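Local coordinates for amyloid-like protein 1 (PDB 3PMR), which probably acts in cell adhesion as a member of the amyloid precursor protein family, binding heparin and dimerising through its E2 domain, at the interface of chains A and B. Numbering follows the deposited sequence. Chains: chain A/B, Amyloid-like protein 1.

Contacts 1 and 2 are two separate patches, about 27 Å apart between C-alpha centres, of one two-fold symmetric dimer interface between E2 domains. Both set helix 126-157 of one chain against helices 26-57 (26-56 in chain B) and 64-119 of the other, but the chains swap roles: chain A offers helix 126-157 in contact 1, chain B in contact 2. Positions 41, 45, 85, 152 and 155 serve in both, so each patch overlaps the symmetry twin of the other. Contact 1 adds a salt bridge and bulky apolar side chains toward residue 148, whereas contact 2 follows the helix to its alanines near residue 156. Each chain thus both offers helix 126-157 and receives its partner's.

Contact 1: the interface of chains A and B. Residues chain A 148-149, 151-152, 155; chain B 38, 41-42, 45, 85.
A:Arg149 meets B:Glu38 and B:Met42 where helix 126-157 of one E2 domain packs on helix 26-56 of its dimer partner, a helix-to-helix contact of the amyloid precursor protein family. Followed outward, the arginine begins with CB, 3.9 Å from the sulphur SD of B:Met42, whose flexible chain can mould to the arginine stem. CG and CD then pass at a slant over the carboxylate of B:Glu38, CD 3.6 Å from OE2, and a bend at chi3 (-61°) turns the guanidinium. Its NE donates to B:Glu38 OE2 at 3.0 Å, a hydrogen bond and salt bridge. The acceptor lies in the guanidinium plane, yet NE reaches OE2 from above the carboxylate, 57° out of that plane. From NH2 a water at 2.9 Å also joins OE2, closing a bridged ring, while the methyl CE of B:Met42 lies over the rim of one guanidinium face. Arginine suits this place because its aliphatic stem packs on the thioether while its tip pairs with the acid.

Beside this polar margin, branched B:Ile45 offers two methyls, CG2 and CD1, to the phenol ring of A:Tyr151, CG2 meeting the edge in plane at CD2, 3.5 Å away. A:Leu148 slides past the same isoleucine with CD2, its CD1 near B:Met42 O. A:Gln152, bent at chi2 (-87°), crosses B:Glu38 at about a right angle, its amide against CG, with NE2 3.8 Å from that carbon; a weak bond from NE2 to A:Arg149 O may help to orient the amide.

Contact 2: the interface of chains A and B. Residues chain A 41, 45, 82, 85-86, 89; chain B 152, 155-156.
B:Ala156 sits against A:Val85 and A:Arg89, where helix 126-157 of one E2 domain lies on helix 64-119 of the other in this amyloid precursor protein family dimer. In the first shell its backbone comes close: A:Val85 CG1 is 3.7 Å from B:Ala156 CA, and the same methyl packs against B:Ala156 CB. That branch stands anti to its own backbone N (chi1 172°), which directs it at the opposing helix. Alanine suits such a seam, since a single methyl lets the helix backbones approach.

The CB of B:Ala156 also lies 3.9 Å over the centre of one face of the A:Arg89 guanidinium. A:Arg89 bends at both chi2 (59°) and chi3 (65°), folding its tip back over this methyl, while CG is 3.6 Å from B:Ala156 O. Small serine fits alongside: A:Ser86 CB approaches B:Ala155 O at 3.4 Å, and no hydrogen bond spans this patch. B:Ala155 CB touches the aliphatic CG of A:Glu82, whose chain is extended beyond that carbon.

One turn back along the helix, B:Gln152 rests its stem on helix 26-57 of chain A. Its CG meets A:Arg41 CB at 4.1 Å, and A:Ile45 CD1 reaches its CA and CB, the two side chains crossing at about a right angle. Farther out, A:Val85 N lies over the centre of one face of the A:Arg41 guanidinium, 4.2 Å from its plane, a packing contact that may help to hold the two chain A helices side by side.

Contact 1: the interface of chains A and B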
loop_
_atom_site.group_PDB
_atom_site.type_symbol
_atom_site.label_atom_id
_atom_site.label_comp_id
_atom_site.label_asym_id
_atom_site.label_seq_id
_atom_site.Cartn_x
_atom_site.Cartn_y
_atom_site.Cartn_z
ATOM N N LEU A 148 -2.287 -16.812 -4.307
ATOM C CA LEU A 148 -2.903 -16.099 -5.425
ATOM C C LEU A 148 -2.687 -14.587 -5.312
ATOM O O LEU A 148 -2.318 -13.931 -6.287
ATOM C CB LEU A 148 -4.407 -16.386 -5.477
ATOM C CG LEU A 148 -4.870 -17.812 -5.775
ATOM C CD1 LEU A 148 -6.372 -17.910 -5.573
ATOM C CD2 LEU A 148 -4.500 -18.184 -7.191
ATOM N N ARG A 149 -2.914 -14.047 -4.116
ATOM C CA ARG A 149 -2.762 -12.622 -3.876
ATOM C C ARG A 149 -1.324 -12.136 -4.071
ATOM O O ARG A 149 -1.101 -11.052 -4.608
ATOM C CB ARG A 149 -3.240 -12.272 -2.472
ATOM C CG ARG A 149 -3.229 -10.780 -2.192
ATOM C CD ARG A 149 -3.681 -10.476 -0.770
ATOM N NE ARG A 149 -5.051 -10.918 -0.508
ATOM C CZ ARG A 149 -5.373 -12.001 0.194
ATOM N NH1 ARG A 149 -4.424 -12.775 0.715
ATOM N NH2 ARG A 149 -6.647 -12.310 0.391
ATOM N N TYR A 151 0.867 -13.364 -6.069
ATOM C CA TYR A 151 1.079 -13.337 -7.513
ATOM C C TYR A 151 0.370 -12.136 -8.145
ATOM O O TYR A 151 0.948 -11.425 -8.971
ATOM C CB TYR A 151 0.566 -14.641 -8.131
ATOM C CG TYR A 151 0.710 -14.745 -9.638
ATOM C CD1 TYR A 151 1.884 -14.344 -10.288
ATOM C CD2 TYR A 151 -0.316 -15.290 -10.411
ATOM C CE1 TYR A 151 2.025 -14.486 -11.676
ATOM C CE2 TYR A 151 -0.185 -15.437 -11.789
ATOM C CZ TYR A 151 0.977 -15.036 -12.412
ATOM O OH TYR A 151 1.067 -15.166 -13.772
ATOM N N GLN A 152 -0.888 -11.933 -7.756
ATOM C CA GLN A 152 -1.688 -10.830 -8.264
ATOM C C GLN A 152 -1.016 -9.486 -7.978
ATOM O O GLN A 152 -1.024 -8.585 -8.824
ATOM C CB GLN A 152 -3.084 -10.855 -7.633
ATOM C CG GLN A 152 -3.898 -9.565 -7.837
ATOM C CD GLN A 152 -3.625 -8.501 -6.762
ATOM O OE1 GLN A 152 -3.875 -7.303 -6.972
ATOM N NE2 GLN A 152 -3.122 -8.934 -5.609
ATOM N N ALA A 155 2.180 -8.929 -10.096
ATOM C CA ALA A 155 1.770 -8.616 -11.457
ATOM C C ALA A 155 1.266 -7.164 -11.556
ATOM O O ALA A 155 1.531 -6.466 -12.534
ATOM C CB ALA A 155 0.669 -9.576 -11.907
ATOM N N GLU B 38 -8.681 -6.843 -6.915
ATOM C CA GLU B 38 -7.752 -7.818 -6.352
ATOM C C GLU B 38 -8.430 -9.185 -6.368
ATOM O O GLU B 38 -7.860 -10.181 -6.820
ATOM C CB GLU B 38 -7.412 -7.436 -4.902
ATOM C CG GLU B 38 -6.551 -8.458 -4.162
ATOM C CD GLU B 38 -6.291 -8.068 -2.711
ATOM O OE1 GLU B 38 -5.651 -7.020 -2.486
ATOM O OE2 GLU B 38 -6.726 -8.803 -1.798
ATOM N N ARG B 41 -9.216 -10.588 -9.971
ATOM C CA ARG B 41 -8.032 -11.140 -10.599
ATOM C C ARG B 41 -7.564 -12.434 -9.933
ATOM O O ARG B 41 -7.081 -13.345 -10.607
ATOM C CB ARG B 41 -6.918 -10.091 -10.614
ATOM C CG ARG B 41 -7.285 -8.838 -11.426
ATOM C CD ARG B 41 -7.710 -9.198 -12.857
ATOM N NE ARG B 41 -7.879 -8.010 -13.692
ATOM C CZ ARG B 41 -7.896 -8.026 -15.021
ATOM N NH1 ARG B 41 -7.756 -9.173 -15.677
ATOM N NH2 ARG B 41 -8.035 -6.891 -15.696
ATOM N N MET B 42 -7.703 -12.515 -8.615
ATOM C CA MET B 42 -7.324 -13.728 -7.899
ATOM C C MET B 42 -8.147 -14.915 -8.426
ATOM O O MET B 42 -7.603 -15.994 -8.639
ATOM C CB MET B 42 -7.532 -13.539 -6.387
ATOM C CG MET B 42 -6.405 -12.741 -5.727
ATOM S SD MET B 42 -6.783 -12.271 -4.031
ATOM C CE MET B 42 -6.962 -13.905 -3.281
ATOM N N ILE B 45 -6.894 -15.924 -11.978
ATOM C CA ILE B 45 -5.624 -16.628 -11.890
ATOM C C ILE B 45 -5.884 -18.060 -11.440
ATOM O O ILE B 45 -5.308 -19.006 -11.963
ATOM C CB ILE B 45 -4.682 -15.979 -10.854
ATOM C CG1 ILE B 45 -4.316 -14.560 -11.295
ATOM C CG2 ILE B 45 -3.443 -16.841 -10.677
ATOM C CD1 ILE B 45 -3.540 -13.764 -10.258
ATOM N N VAL B 85 -3.601 -7.068 -15.507
ATOM C CA VAL B 85 -3.588 -6.739 -14.074
ATOM C C VAL B 85 -2.780 -5.453 -13.859
ATOM O O VAL B 85 -3.204 -4.530 -13.169
ATOM C CB VAL B 85 -2.944 -7.880 -13.232
ATOM C CG1 VAL B 85 -2.807 -7.438 -11.773
ATOM C CG2 VAL B 85 -3.799 -9.158 -13.328
HETATM O O HOH W 1 -8.526 -10.580 -1.069
#

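Contact 2: the interface of chains A and B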
loop_
_atom_site.group_PDB
_atom_site.type_symbol
_atom_site.label_atom_id
_atom_site.label_comp_id
_atom_site.label_asym_id
_atom_site.label_seq_id
_atom_site.Cartn_x
_atom_site.Cartn_y
_atom_site.Cartn_z
ATOM N N ARG A 41 10.921 9.508 7.886
ATOM C CA ARG A 41 11.675 9.882 6.692
ATOM C C ARG A 41 11.188 11.186 6.069
ATOM O O ARG A 41 11.985 11.957 5.537
ATOM C CB ARG A 41 11.637 8.757 5.665
ATOM C CG ARG A 41 12.325 7.501 6.155
ATOM C CD ARG A 41 13.767 7.780 6.568
ATOM N NE ARG A 41 14.452 6.541 6.917
ATOM C CZ ARG A 41 15.765 6.425 7.086
ATOM N NH1 ARG A 41 16.558 7.480 6.944
ATOM N NH2 ARG A 41 16.290 5.245 7.386
ATOM N N ILE A 45 13.643 14.222 5.314
ATOM C CA ILE A 45 13.720 14.795 3.970
ATOM C C ILE A 45 13.418 16.293 4.001
ATOM O O ILE A 45 14.100 17.076 3.360
ATOM C CB ILE A 45 12.715 14.123 3.009
ATOM C CG1 ILE A 45 13.164 12.691 2.679
ATOM C CG2 ILE A 45 12.569 14.952 1.746
ATOM C CD1 ILE A 45 12.197 11.941 1.767
ATOM N N GLU A 82 18.031 8.542 0.312
ATOM C CA GLU A 82 17.191 7.695 -0.528
ATOM C C GLU A 82 17.582 6.228 -0.326
ATOM O O GLU A 82 16.726 5.353 -0.253
ATOM C CB GLU A 82 17.343 8.079 -2.003
ATOM C CG GLU A 82 16.607 9.350 -2.389
ATOM C CD GLU A 82 17.169 10.004 -3.651
ATOM O OE1 GLU A 82 17.783 9.294 -4.477
ATOM O OE2 GLU A 82 16.983 11.231 -3.825
ATOM N N VAL A 85 16.265 5.024 3.078
ATOM C CA VAL A 85 14.814 4.856 3.016
ATOM C C VAL A 85 14.475 3.548 2.302
ATOM O O VAL A 85 13.571 2.835 2.704
ATOM C CB VAL A 85 14.142 6.019 2.243
ATOM C CG1 VAL A 85 12.639 5.713 2.028
ATOM C CG2 VAL A 85 14.301 7.338 3.021
ATOM N N SER A 86 15.224 3.245 1.251
ATOM C CA SER A 86 15.014 2.048 0.445
ATOM C C SER A 86 15.412 0.737 1.146
ATOM O O SER A 86 14.670 -0.241 1.102
ATOM C CB SER A 86 15.789 2.194 -0.873
ATOM O OG SER A 86 15.441 1.169 -1.781
ATOM N N ARG A 89 12.843 0.022 3.946
ATOM C CA ARG A 89 11.566 -0.508 3.488
ATOM C C ARG A 89 11.759 -1.973 3.108
ATOM O O ARG A 89 10.918 -2.810 3.367
ATOM C CB ARG A 89 11.048 0.295 2.280
ATOM C CG ARG A 89 9.862 -0.334 1.562
ATOM C CD ARG A 89 8.675 -0.509 2.496
ATOM N NE ARG A 89 8.133 0.767 2.955
ATOM C CZ ARG A 89 7.294 1.514 2.248
ATOM N NH1 ARG A 89 6.904 1.109 1.045
ATOM N NH2 ARG A 89 6.838 2.658 2.747
ATOM N N GLN B 152 9.117 10.273 -0.694
ATOM C CA GLN B 152 9.450 9.239 0.271
ATOM C C GLN B 152 9.016 7.863 -0.238
ATOM O O GLN B 152 9.748 6.882 -0.103
ATOM C CB GLN B 152 8.774 9.556 1.611
ATOM C CG GLN B 152 8.870 8.441 2.641
ATOM C CD GLN B 152 7.777 7.404 2.483
ATOM O OE1 GLN B 152 7.930 6.258 2.913
ATOM N NE2 GLN B 152 6.667 7.794 1.868
ATOM N N ALA B 155 11.289 6.780 -3.214
ATOM C CA ALA B 155 12.605 6.392 -2.726
ATOM C C ALA B 155 12.533 5.015 -2.060
ATOM O O ALA B 155 13.421 4.181 -2.230
ATOM C CB ALA B 155 13.127 7.431 -1.737
ATOM N N ALA B 156 11.457 4.780 -1.321
ATOM C CA ALA B 156 11.260 3.511 -0.640
ATOM C C ALA B 156 11.110 2.326 -1.596
ATOM O O ALA B 156 11.539 1.214 -1.272
ATOM C CB ALA B 156 10.032 3.594 0.272
#